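Local atomic coordinates of NAD(FAD)-dependent dehydrogenase, NirB-family (N-terminal domain) (Clostridium acetobutylicum, PDB entry 3KLJ), a protein that catalyses NADH-dependent reduction of rubredoxin through a bound FAD, passing electrons on to the oxygen-scavenging chains of an obligate anaerobe. Residues P274-I277 and N278-N281; R330-E334 and D335-V339; T255-K258 and D259-A262; K59-D62 and D63-I66. All blocks are in the same frame, centred on the assembly; numbering follows the deposited sequence.

Interaction 1: P274-I277 and N278-N281; sequences PGLI and NIAN. With FAD (flavin-adenine dinucleotide), chain B.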
loop_
_atom_site.group_PDB
_atom_site.type_symbol
_atom_site.label_atom_id
_atom_site.label_comp_id
_atom_site.label_asym_id
_atom_site.label_seq_id
_atom_site.Cartn_x
_atom_site.Cartn_y
_atom_site.Cartn_z
ATOM N N PRO A 274 -7.193 -2.434 1.340
ATOM C CA PRO A 274 -6.541 -2.159 0.064
ATOM C C PRO A 274 -5.096 -1.659 0.180
ATOM O O PRO A 274 -4.338 -1.820 -0.765
ATOM C CB PRO A 274 -7.471 -1.112 -0.593
ATOM C CG PRO A 274 -8.810 -1.264 0.150
ATOM C CD PRO A 274 -8.319 -1.509 1.564
ATOM N N GLY A 275 -4.724 -1.099 1.330
ATOM C CA GLY A 275 -3.339 -0.706 1.595
ATOM C C GLY A 275 -2.930 0.538 0.828
ATOM O O GLY A 275 -1.836 0.591 0.285
ATOM N N LEU A 276 -3.824 1.529 0.784
ATOM C CA LEU A 276 -3.616 2.744 0.013
ATOM C C LEU A 276 -3.599 3.945 0.948
ATOM O O LEU A 276 -4.273 3.933 1.977
ATOM C CB LEU A 276 -4.715 2.902 -1.047
ATOM C CG LEU A 276 -4.789 1.810 -2.121
ATOM C CD1 LEU A 276 -6.058 1.928 -2.984
ATOM C CD2 LEU A 276 -3.546 1.856 -2.987
ATOM N N ILE A 277 -2.842 4.981 0.574
ATOM C CA ILE A 277 -2.648 6.136 1.457
ATOM C C ILE A 277 -3.891 7.014 1.653
ATOM O O ILE A 277 -4.115 7.497 2.765
ATOM C CB ILE A 277 -1.355 6.967 1.136
ATOM C CG1 ILE A 277 -1.008 7.875 2.329
ATOM C CG2 ILE A 277 -1.495 7.742 -0.165
ATOM C CD1 ILE A 277 0.434 8.200 2.486
ATOM N N ASN A 278 -4.719 7.203 0.622
ATOM C CA ASN A 278 -5.930 7.998 0.819
ATOM C C ASN A 278 -6.881 7.344 1.837
ATOM O O ASN A 278 -7.560 8.040 2.590
ATOM C CB ASN A 278 -6.626 8.363 -0.505
ATOM C CG ASN A 278 -7.065 7.149 -1.304
ATOM O OD1 ASN A 278 -6.741 6.010 -0.968
ATOM N ND2 ASN A 278 -7.808 7.395 -2.380
ATOM N N ILE A 279 -6.891 6.013 1.879
ATOM C CA ILE A 279 -7.650 5.247 2.880
ATOM C C ILE A 279 -7.075 5.448 4.288
ATOM O O ILE A 279 -7.825 5.600 5.247
ATOM C CB ILE A 279 -7.702 3.738 2.512
ATOM C CG1 ILE A 279 -8.465 3.575 1.194
ATOM C CG2 ILE A 279 -8.344 2.903 3.633
ATOM C CD1 ILE A 279 -8.498 2.166 0.630
ATOM N N ALA A 280 -5.747 5.441 4.396
ATOM C CA ALA A 280 -5.060 5.686 5.664
ATOM C C ALA A 280 -5.429 7.051 6.235
ATOM O O ALA A 280 -5.786 7.172 7.410
ATOM C CB ALA A 280 -3.547 5.566 5.486
ATOM N N ASN A 281 -5.317 8.072 5.397
ATOM C CA ASN A 281 -5.667 9.434 5.784
ATOM C C ASN A 281 -7.117 9.536 6.254
ATOM O O ASN A 281 -7.396 10.100 7.316
ATOM C CB ASN A 281 -5.433 10.391 4.613
ATOM C CG ASN A 281 -3.967 10.533 4.259
ATOM O OD1 ASN A 281 -3.611 10.700 3.088
ATOM N ND2 ASN A 281 -3.106 10.458 5.270
HETATM P PA FAD B . 2.261 2.873 7.934
HETATM O O1A FAD B . 2.931 1.537 7.746
HETATM O O2A FAD B . 2.652 3.877 6.877
HETATM O O5B FAD B . 2.603 3.442 9.385
HETATM C C5B FAD B . 2.471 2.628 10.536
HETATM C C4B FAD B . 3.565 2.992 11.541
HETATM O O4B FAD B . 3.364 2.264 12.752
HETATM C C3B FAD B . 4.946 2.603 11.020
HETATM O O3B FAD B . 5.815 3.718 11.133
HETATM C C2B FAD B . 5.397 1.459 11.909
HETATM O O2B FAD B . 6.780 1.498 12.180
HETATM C C1B FAD B . 4.591 1.698 13.178
HETATM N N9A FAD B . 4.366 0.478 13.975
HETATM C C8A FAD B . 4.170 -0.797 13.516
HETATM N N7A FAD B . 3.999 -1.616 14.579
HETATM C C5A FAD B . 4.075 -0.887 15.711
HETATM C C6A FAD B . 3.978 -1.229 17.060
HETATM N N6A FAD B . 4.046 -2.509 17.432
HETATM N N1A FAD B . 4.111 -0.234 18.013
HETATM C C2A FAD B . 4.336 1.078 17.639
HETATM N N3A FAD B . 4.442 1.406 16.300
HETATM C C4A FAD B . 4.308 0.436 15.347
HETATM N N1 FAD B . -0.136 3.793 -1.370
HETATM C C2 FAD B . -0.869 4.404 -2.365
HETATM O O2 FAD B . -2.053 4.630 -2.185
HETATM N N3 FAD B . -0.274 4.790 -3.549
HETATM C C4 FAD B . 1.064 4.549 -3.753
HETATM O O4 FAD B . 1.562 4.893 -4.829
HETATM C C4X FAD B . 1.821 3.915 -2.757
HETATM N N5 FAD B . 3.175 3.670 -2.934
HETATM C C5X FAD B . 3.914 3.050 -1.944
HETATM C C6 FAD B . 5.280 2.799 -2.133
HETATM C C7 FAD B . 6.019 2.179 -1.113
HETATM C C7M FAD B . 7.482 1.907 -1.310
HETATM C C8 FAD B . 5.395 1.802 0.076
HETATM C C8M FAD B . 6.163 1.128 1.185
HETATM C C9 FAD B . 4.039 2.049 0.253
HETATM C C9A FAD B . 3.295 2.676 -0.751
HETATM N N10 FAD B . 1.937 2.927 -0.564
HETATM C C10 FAD B . 1.206 3.544 -1.561
HETATM C "C1'" FAD B . 1.264 2.507 0.701
HETATM C "C2'" FAD B . 1.116 3.642 1.691
HETATM O "O2'" FAD B . 2.406 4.048 2.101
HETATM C "C3'" FAD B . 0.325 3.108 2.869
HETATM O "O3'" FAD B . -0.996 2.811 2.456
HETATM C "C4'" FAD B . 0.255 4.080 4.034
HETATM O "O4'" FAD B . 1.562 4.441 4.461
HETATM C "C5'" FAD B . -0.457 3.391 5.191
HETATM O "O5'" FAD B . -0.340 4.228 6.312
HETATM P P FAD B . -0.518 3.621 7.770
HETATM O O1P FAD B . -0.401 4.748 8.783
HETATM O O2P FAD B . -1.792 2.819 7.878
HETATM O O3P FAD B . 0.683 2.556 7.942
#

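Interaction 2: R330-E334 and D335-V339; sequences RSTQE and DKYIV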
loop_
_atom_site.group_PDB
_atom_site.type_symbol
_atom_site.label_atom_id
_atom_site.label_comp_id
_atom_site.label_asym_id
_atom_site.label_seq_id
_atom_site.Cartn_x
_atom_site.Cartn_y
_atom_site.Cartn_z
ATOM N N ARG A 330 -11.285 -6.954 -26.050
ATOM C CA ARG A 330 -9.897 -6.561 -25.915
ATOM C C ARG A 330 -9.508 -5.664 -27.088
ATOM O O ARG A 330 -9.963 -5.874 -28.206
ATOM C CB ARG A 330 -9.024 -7.818 -25.878
ATOM C CG ARG A 330 -7.547 -7.594 -25.608
ATOM C CD ARG A 330 -6.812 -8.927 -25.424
ATOM N NE ARG A 330 -7.205 -9.613 -24.186
ATOM C CZ ARG A 330 -8.028 -10.665 -24.112
ATOM N NH1 ARG A 330 -8.565 -11.195 -25.213
ATOM N NH2 ARG A 330 -8.311 -11.196 -22.925
ATOM N N SER A 331 -8.674 -4.662 -26.816
ATOM C CA SER A 331 -8.098 -3.817 -27.858
ATOM C C SER A 331 -6.626 -3.569 -27.567
ATOM O O SER A 331 -6.272 -3.144 -26.462
ATOM C CB SER A 331 -8.846 -2.480 -27.946
ATOM O OG SER A 331 -8.192 -1.587 -28.837
ATOM N N THR A 332 -5.775 -3.851 -28.550
ATOM C CA THR A 332 -4.356 -3.544 -28.458
ATOM C C THR A 332 -4.011 -2.505 -29.520
ATOM O O THR A 332 -4.224 -2.728 -30.710
ATOM C CB THR A 332 -3.478 -4.810 -28.650
ATOM O OG1 THR A 332 -3.833 -5.795 -27.674
ATOM C CG2 THR A 332 -1.994 -4.482 -28.519
ATOM N N GLN A 333 -3.493 -1.367 -29.072
ATOM C CA GLN A 333 -3.037 -0.303 -29.965
ATOM C C GLN A 333 -1.585 0.021 -29.630
ATOM O O GLN A 333 -1.028 -0.570 -28.712
ATOM C CB GLN A 333 -3.922 0.931 -29.801
ATOM C CG GLN A 333 -5.382 0.700 -30.180
ATOM C CD GLN A 333 -6.265 1.880 -29.836
ATOM O OE1 GLN A 333 -5.885 3.032 -30.048
ATOM N NE2 GLN A 333 -7.456 1.602 -29.308
ATOM N N GLU A 334 -0.976 0.946 -30.371
ATOM C CA GLU A 334 0.414 1.342 -30.128
ATOM C C GLU A 334 0.584 2.063 -28.785
ATOM O O GLU A 334 1.575 1.874 -28.095
ATOM C CB GLU A 334 0.944 2.205 -31.286
ATOM C CG GLU A 334 2.444 2.557 -31.211
ATOM C CD GLU A 334 3.377 1.357 -31.414
ATOM O OE1 GLU A 334 3.177 0.591 -32.382
ATOM O OE2 GLU A 334 4.329 1.188 -30.614
ATOM N N ASP A 335 -0.407 2.866 -28.420
ATOM C CA ASP A 335 -0.341 3.738 -27.251
ATOM C C ASP A 335 -1.127 3.203 -26.053
ATOM O O ASP A 335 -0.915 3.650 -24.928
ATOM C CB ASP A 335 -0.858 5.144 -27.615
ATOM C CG ASP A 335 -2.091 5.115 -28.535
ATOM O OD1 ASP A 335 -3.082 5.828 -28.243
ATOM O OD2 ASP A 335 -2.074 4.392 -29.562
ATOM N N LYS A 336 -2.042 2.266 -26.294
ATOM C CA LYS A 336 -2.962 1.837 -25.244
ATOM C C LYS A 336 -3.416 0.379 -25.340
ATOM O O LYS A 336 -3.389 -0.223 -26.406
ATOM C CB LYS A 336 -4.169 2.786 -25.156
ATOM C CG LYS A 336 -5.157 2.698 -26.303
ATOM C CD LYS A 336 -6.290 3.736 -26.162
ATOM C CE LYS A 336 -5.841 5.121 -26.627
ATOM N NZ LYS A 336 -6.931 6.128 -26.543
ATOM N N TYR A 337 -3.796 -0.181 -24.196
ATOM C CA TYR A 337 -4.346 -1.519 -24.129
ATOM C C TYR A 337 -5.644 -1.421 -23.354
ATOM O O TYR A 337 -5.717 -0.748 -22.311
ATOM C CB TYR A 337 -3.375 -2.506 -23.442
ATOM C CG TYR A 337 -3.987 -3.877 -23.229
ATOM C CD1 TYR A 337 -3.942 -4.853 -24.236
ATOM C CD2 TYR A 337 -4.654 -4.189 -22.042
ATOM C CE1 TYR A 337 -4.520 -6.106 -24.056
ATOM C CE2 TYR A 337 -5.237 -5.437 -21.849
ATOM C CZ TYR A 337 -5.164 -6.393 -22.860
ATOM O OH TYR A 337 -5.748 -7.626 -22.679
ATOM N N ILE A 338 -6.673 -2.079 -23.874
ATOM C CA ILE A 338 -7.981 -2.095 -23.228
ATOM C C ILE A 338 -8.443 -3.532 -23.089
ATOM O O ILE A 338 -8.359 -4.300 -24.039
ATOM C CB ILE A 338 -9.036 -1.325 -24.051
ATOM C CG1 ILE A 338 -8.615 0.138 -24.222
ATOM C CG2 ILE A 338 -10.438 -1.461 -23.403
ATOM C CD1 ILE A 338 -9.304 0.863 -25.384
ATOM N N VAL A 339 -8.913 -3.890 -21.897
ATOM C CA VAL A 339 -9.635 -5.141 -21.717
ATOM C C VAL A 339 -10.894 -4.877 -20.897
ATOM O O VAL A 339 -10.870 -4.163 -19.887
ATOM C CB VAL A 339 -8.742 -6.302 -21.144
ATOM C CG1 VAL A 339 -8.248 -6.010 -19.721
ATOM C CG2 VAL A 339 -9.479 -7.632 -21.206
#

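Interaction 3: T255-K258 and D259-A262; sequences TSIK and DIYA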
loop_
_atom_site.group_PDB
_atom_site.type_symbol
_atom_site.label_atom_id
_atom_site.label_comp_id
_atom_site.label_asym_id
_atom_site.label_seq_id
_atom_site.Cartn_x
_atom_site.Cartn_y
_atom_site.Cartn_z
ATOM N N THR A 255 -13.135 -1.244 16.620
ATOM C CA THR A 255 -12.826 -2.672 16.568
ATOM C C THR A 255 -13.904 -3.456 17.343
ATOM O O THR A 255 -14.898 -2.881 17.792
ATOM C CB THR A 255 -11.441 -2.981 17.206
ATOM O OG1 THR A 255 -11.538 -2.860 18.636
ATOM C CG2 THR A 255 -10.352 -2.027 16.676
ATOM N N SER A 256 -13.675 -4.763 17.481
ATOM C CA SER A 256 -14.500 -5.676 18.284
ATOM C C SER A 256 -14.601 -5.277 19.741
ATOM O O SER A 256 -15.504 -5.701 20.450
ATOM C CB SER A 256 -13.864 -7.061 18.266
ATOM O OG SER A 256 -14.540 -7.896 17.375
ATOM N N ILE A 257 -13.619 -4.506 20.202
ATOM C CA ILE A 257 -13.482 -4.205 21.634
ATOM C C ILE A 257 -13.741 -2.737 21.903
ATOM O O ILE A 257 -13.183 -1.868 21.233
ATOM C CB ILE A 257 -12.059 -4.582 22.151
ATOM C CG1 ILE A 257 -11.778 -6.079 21.945
ATOM C CG2 ILE A 257 -11.850 -4.152 23.609
ATOM C CD1 ILE A 257 -12.745 -7.042 22.668
ATOM N N LYS A 258 -14.571 -2.469 22.901
ATOM C CA LYS A 258 -14.928 -1.104 23.273
ATOM C C LYS A 258 -13.687 -0.233 23.472
ATOM O O LYS A 258 -12.691 -0.677 24.058
ATOM C CB LYS A 258 -15.795 -1.098 24.539
ATOM C CG LYS A 258 -16.595 0.200 24.748
ATOM C CD LYS A 258 -17.657 0.378 23.646
ATOM C CE LYS A 258 -18.175 1.815 23.552
ATOM N NZ LYS A 258 -18.573 2.126 22.136
ATOM N N ASP A 259 -13.752 0.990 22.943
ATOM C CA ASP A 259 -12.747 2.034 23.187
ATOM C C ASP A 259 -11.414 1.773 22.497
ATOM O O ASP A 259 -10.444 2.540 22.668
ATOM C CB ASP A 259 -12.559 2.278 24.688
ATOM C CG ASP A 259 -13.751 2.972 25.322
ATOM O OD1 ASP A 259 -13.943 2.796 26.537
ATOM O OD2 ASP A 259 -14.484 3.703 24.619
ATOM N N ILE A 260 -11.384 0.715 21.687
ATOM C CA ILE A 260 -10.266 0.468 20.778
ATOM C C ILE A 260 -10.678 0.628 19.310
ATOM O O ILE A 260 -11.640 -0.002 18.845
ATOM C CB ILE A 260 -9.653 -0.928 20.980
ATOM C CG1 ILE A 260 -9.214 -1.123 22.439
ATOM C CG2 ILE A 260 -8.485 -1.133 19.973
ATOM C CD1 ILE A 260 -8.505 -2.446 22.699
ATOM N N TYR A 261 -9.926 1.454 18.590
ATOM C CA TYR A 261 -10.165 1.740 17.174
ATOM C C TYR A 261 -8.980 1.257 16.360
ATOM O O TYR A 261 -7.907 1.018 16.908
ATOM C CB TYR A 261 -10.321 3.248 16.934
ATOM C CG TYR A 261 -11.414 3.902 17.753
ATOM C CD1 TYR A 261 -11.231 4.155 19.116
ATOM C CD2 TYR A 261 -12.627 4.266 17.172
ATOM C CE1 TYR A 261 -12.229 4.764 19.876
ATOM C CE2 TYR A 261 -13.628 4.870 17.927
ATOM C CZ TYR A 261 -13.418 5.114 19.274
ATOM O OH TYR A 261 -14.396 5.706 20.031
ATOM N N ALA A 262 -9.184 1.119 15.051
ATOM C CA ALA A 262 -8.094 0.878 14.113
ATOM C C ALA A 262 -8.371 1.572 12.776
ATOM O O ALA A 262 -9.514 1.887 12.455
ATOM C CB ALA A 262 -7.878 -0.616 13.915
HETATM O O HOH W 1 -15.683 1.680 21.118
#

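Interaction 4: K59-D62 and D63-I66; sequences KSID and DILI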
loop_
_atom_site.group_PDB
_atom_site.type_symbol
_atom_site.label_atom_id
_atom_site.label_comp_id
_atom_site.label_asym_id
_atom_site.label_seq_id
_atom_site.Cartn_x
_atom_site.Cartn_y
_atom_site.Cartn_z
ATOM N N LYS A 59 16.675 12.512 -2.113
ATOM C CA LYS A 59 15.989 13.275 -1.070
ATOM C C LYS A 59 16.198 12.599 0.287
ATOM O O LYS A 59 16.483 11.401 0.349
ATOM C CB LYS A 59 14.494 13.425 -1.403
ATOM C CG LYS A 59 14.255 14.472 -2.513
ATOM C CD LYS A 59 12.783 14.590 -2.883
ATOM C CE LYS A 59 12.579 15.702 -3.920
ATOM N NZ LYS A 59 13.081 17.020 -3.440
ATOM N N SER A 60 16.076 13.365 1.369
ATOM C CA SER A 60 16.212 12.815 2.720
ATOM C C SER A 60 14.867 12.718 3.439
ATOM O O SER A 60 13.807 13.023 2.854
ATOM C CB SER A 60 17.215 13.628 3.542
ATOM O OG SER A 60 16.766 14.959 3.719
ATOM N N ILE A 61 14.909 12.260 4.696
ATOM C CA ILE A 61 13.708 12.107 5.515
ATOM C C ILE A 61 12.954 13.432 5.644
ATOM O O ILE A 61 11.728 13.481 5.517
ATOM C CB ILE A 61 14.008 11.458 6.921
ATOM C CG1 ILE A 61 12.734 11.321 7.771
ATOM C CG2 ILE A 61 15.090 12.237 7.702
ATOM C CD1 ILE A 61 11.696 10.323 7.245
ATOM N N ASP A 62 13.709 14.498 5.871
ATOM C CA ASP A 62 13.161 15.841 6.015
ATOM C C ASP A 62 12.261 16.282 4.857
ATOM O O ASP A 62 11.291 17.009 5.078
ATOM C CB ASP A 62 14.304 16.826 6.231
ATOM C CG ASP A 62 15.308 16.314 7.246
ATOM O OD1 ASP A 62 14.874 15.982 8.377
ATOM O OD2 ASP A 62 16.514 16.226 6.917
ATOM N N ASP A 63 12.572 15.820 3.642
ATOM C CA ASP A 63 11.804 16.180 2.456
ATOM C C ASP A 63 10.473 15.448 2.343
ATOM O O ASP A 63 9.632 15.846 1.537
ATOM C CB ASP A 63 12.599 15.904 1.179
ATOM C CG ASP A 63 13.944 16.561 1.183
ATOM O OD1 ASP A 63 14.032 17.749 1.560
ATOM O OD2 ASP A 63 14.915 15.878 0.811
ATOM N N ILE A 64 10.290 14.372 3.114
ATOM C CA ILE A 64 9.058 13.578 3.016
ATOM C C ILE A 64 8.203 13.521 4.286
ATOM O O ILE A 64 7.116 12.933 4.272
ATOM C CB ILE A 64 9.293 12.137 2.451
ATOM C CG1 ILE A 64 10.225 11.312 3.358
ATOM C CG2 ILE A 64 9.785 12.192 0.987
ATOM C CD1 ILE A 64 10.138 9.808 3.103
ATOM N N LEU A 65 8.692 14.128 5.371
ATOM C CA LEU A 65 7.924 14.259 6.621
ATOM C C LEU A 65 6.619 15.010 6.353
ATOM O O LEU A 65 6.612 16.006 5.623
ATOM C CB LEU A 65 8.747 15.013 7.696
ATOM C CG LEU A 65 9.993 14.339 8.296
ATOM C CD1 LEU A 65 10.772 15.251 9.276
ATOM C CD2 LEU A 65 9.630 13.017 8.951
ATOM N N ILE A 66 5.522 14.531 6.934
ATOM C CA ILE A 66 4.234 15.221 6.795
ATOM C C ILE A 66 4.271 16.552 7.563
ATOM O O ILE A 66 3.956 17.617 7.013
ATOM C CB ILE A 66 3.013 14.349 7.237
ATOM C CG1 ILE A 66 2.930 13.041 6.428
ATOM C CG2 ILE A 66 1.723 15.132 7.028
ATOM C CD1 ILE A 66 1.862 11.987 6.968
HETATM O O HOH W 2 17.190 16.919 1.929
#

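Interaction 1: P274-I277 and N278-N281
Ile277 and Asn281 meet in the first turn of helix 277-291, where Asn281 N donates to Ile277 O at 3.0 Å, while one residue earlier Ala280 N reaches Leu276 O at 3.2 Å. Ile277 N, at the very start of the helix, donates to O2 of the flavin, 2.9 Å away with an N-H...O angle of 162°. Leu276, the N-cap residue, lays CD2 3.3 Å from the same O2. Ala280 brings only a methyl, CB, to O5' of FAD at 3.6 Å, a size that suits a helix running close beneath the cofactor. A helix start aimed at the pyrimidine end of isoalloxazine belongs to the glutathione reductase fold, and its dipole would probably stabilise negative charge on the reduced flavin around N1 and O2. Behind this shell, Ile279 has CG1 anti to its carbonyl carbon (chi1 -64°), which carries CD1 to Pro274 CG, a tight 3.5 Å, the two side chains crossing at about a right angle. Gly275 takes a positive phi of 74°, easy for glycine, and sets its O 3.2 Å from FAD O3'. Farther out, Ile302 touches both Leu276 and Ile279, and Pro19 touches Ile277.

Interaction 2: R330-E334 and D335-V339
Arg330 and Tyr337 sit diagonally on the same face of two antiparallel strands, and each sends its side chain off anti to the backbone N (chi1 -174° and 174°). The arginine chain passes beside the phenol, CG lying 3.7 Å from Tyr337 CE1, and bends so that NE donates to Tyr337 OH at 2.9 Å. The hydroxyl lies almost in the guanidinium plane, whereas the two flat groups are turned 32° against each other. Asp187 bridges to Arg330 NH2 and bonds Tyr337 OH, and Asp189 pairs with Arg330 NE; the long arginine and the tyrosine suit a place where their polar ends meet beside two aspartates. Thr332 brings OG1 to the edge of the tyrosine ring, 3.6 Å from CD1. Nearer the bend, Gln333 and Lys336 run side by side in the same direction, Gln333 CD 3.8 Å from Lys336 CG, and the lysine continues to a salt bridge with Asp355. On the face opposite Tyr337, Ser331 and Ile338 form a hydrogen-bonded pair, N to O at 2.8 Å both ways. Gln333 N to Lys336 O, 2.9 Å, closes the strands over Glu334 and Asp335, giving a beta hairpin at one side of the antiparallel sheet in the C-terminal domain.

Interaction 3: T255-K258 and D259-A262
Thr255 and Ile260 are bound together through one carbonyl, which takes two hydrogen bonds from the same threonine. Thr255 N donates to Ile260 O at 3.0 Å, in the carbonyl plane, and Thr255 OG1 donates to it at 2.9 Å from well above that plane. The hydroxyl can do so because OG1 stands between the backbone N and the carbonyl carbon (chi1 73°), where it also accepts from Ile257 N at 3.1 Å and makes an ST turn. A residue with both a donor and an acceptor in one short group suits this double task. Inside the loop, Ile260 N returns to Ile257 O at 3.2 Å, closing a type II beta turn; Asp259 fills its third position with phi at 72°, a left-handed value that aspartate tolerates better than most residues with side chains.

Apolar contacts use the other branches. CG2 of Thr255 rests 4.0 Å from Ala262 CB, and Ile257 lies alongside Ile260, pointing the same way, with CG2 3.9 Å from Ile260 CD1. Ile260 itself is buried against Tyr105 and Ile110.

Water and charge act on the outer side of the turn. A single water accepts from Asp259 N at 2.7 Å and from Lys258 NZ, linking the turn to the lysine tip, while Asp259 OD1 forms a salt bridge with Lys93.

The whole arrangement is a tight turn leading into strand 260-262, which lies at one end of the parallel sheet, beside strand 107-110, in the Rossmann-type FAD-binding domain.

Interaction 4: K59-D62 and D63-I66
Ser60 and Asp63 join the ends of a tight turn in the loop between helix 51-56 and helix 69-74. The carboxylate reaches back three residues, and Asp63 OD2 accepts from Ser60 N at 2.8 Å. The amide comes to the anti side of the oxygen, 31° out of the carboxylate plane. Asp63 can reach it because its CG is anti to the carbonyl carbon (chi1 -54°), and a short carboxylate such as aspartate suits a bond to an amide three residues back. A water donates to the same OD2 at 2.7 Å and also bonds Ser60 OG, so one oxygen is gripped from two sources while the serine hydroxyl is tied in through solvent. Lys59 packs its CB 3.3 Å from Asp63 OD2 and crosses that side chain at about a right angle; its ammonium NZ stays 4.8 Å from Asp63 OD2, not in contact, though the opposite charges may still attract.

The loop belongs to the FAD-binding domain, and its backbone winds through successive i+3 to i bonds: Asp63 N to Ser60 O, and Ile64 N to Ile61 O at 2.9 Å. Their donors stand above the carbonyl planes, and Leu65 N adds a weak bond to Ile61 O.

On the apolar side Ile61 meets Leu65 obliquely, CG1 lying 3.7 Å from Leu65 CD2. Ile61 also touches Tyr43, Tyr46 and Tyr133. Ile64 is buried against Leu51 and Ile54 of helix 51-56, and its backbone bonds Tyr47, next in sequence to the FAD-binding Arg48.

How the interactions relate
Along the chain the order is interaction 4, interaction 3, interaction 1, interaction 2. The first three lie in the FAD-binding domain, whereas interaction 2 lies in the C-terminal domain, its centre about 46 Å from that of interaction 3, on the other side of the chain's centre. Interaction 1 meets the flavin directly; interaction 4 comes within about 5 Å of interaction 1 between nearest atoms, and Tyr47 and Pro49 touch Ile277. Interaction 3 has its centre about 19 Å from that of interaction 1, and Tyr261 packs on the far part of helix 277-291, whose first turn faces the flavin. Helix start, sheet-edge turn and loop thus belong to the domain that holds the cofactor, while the hairpin belongs to a separate domain.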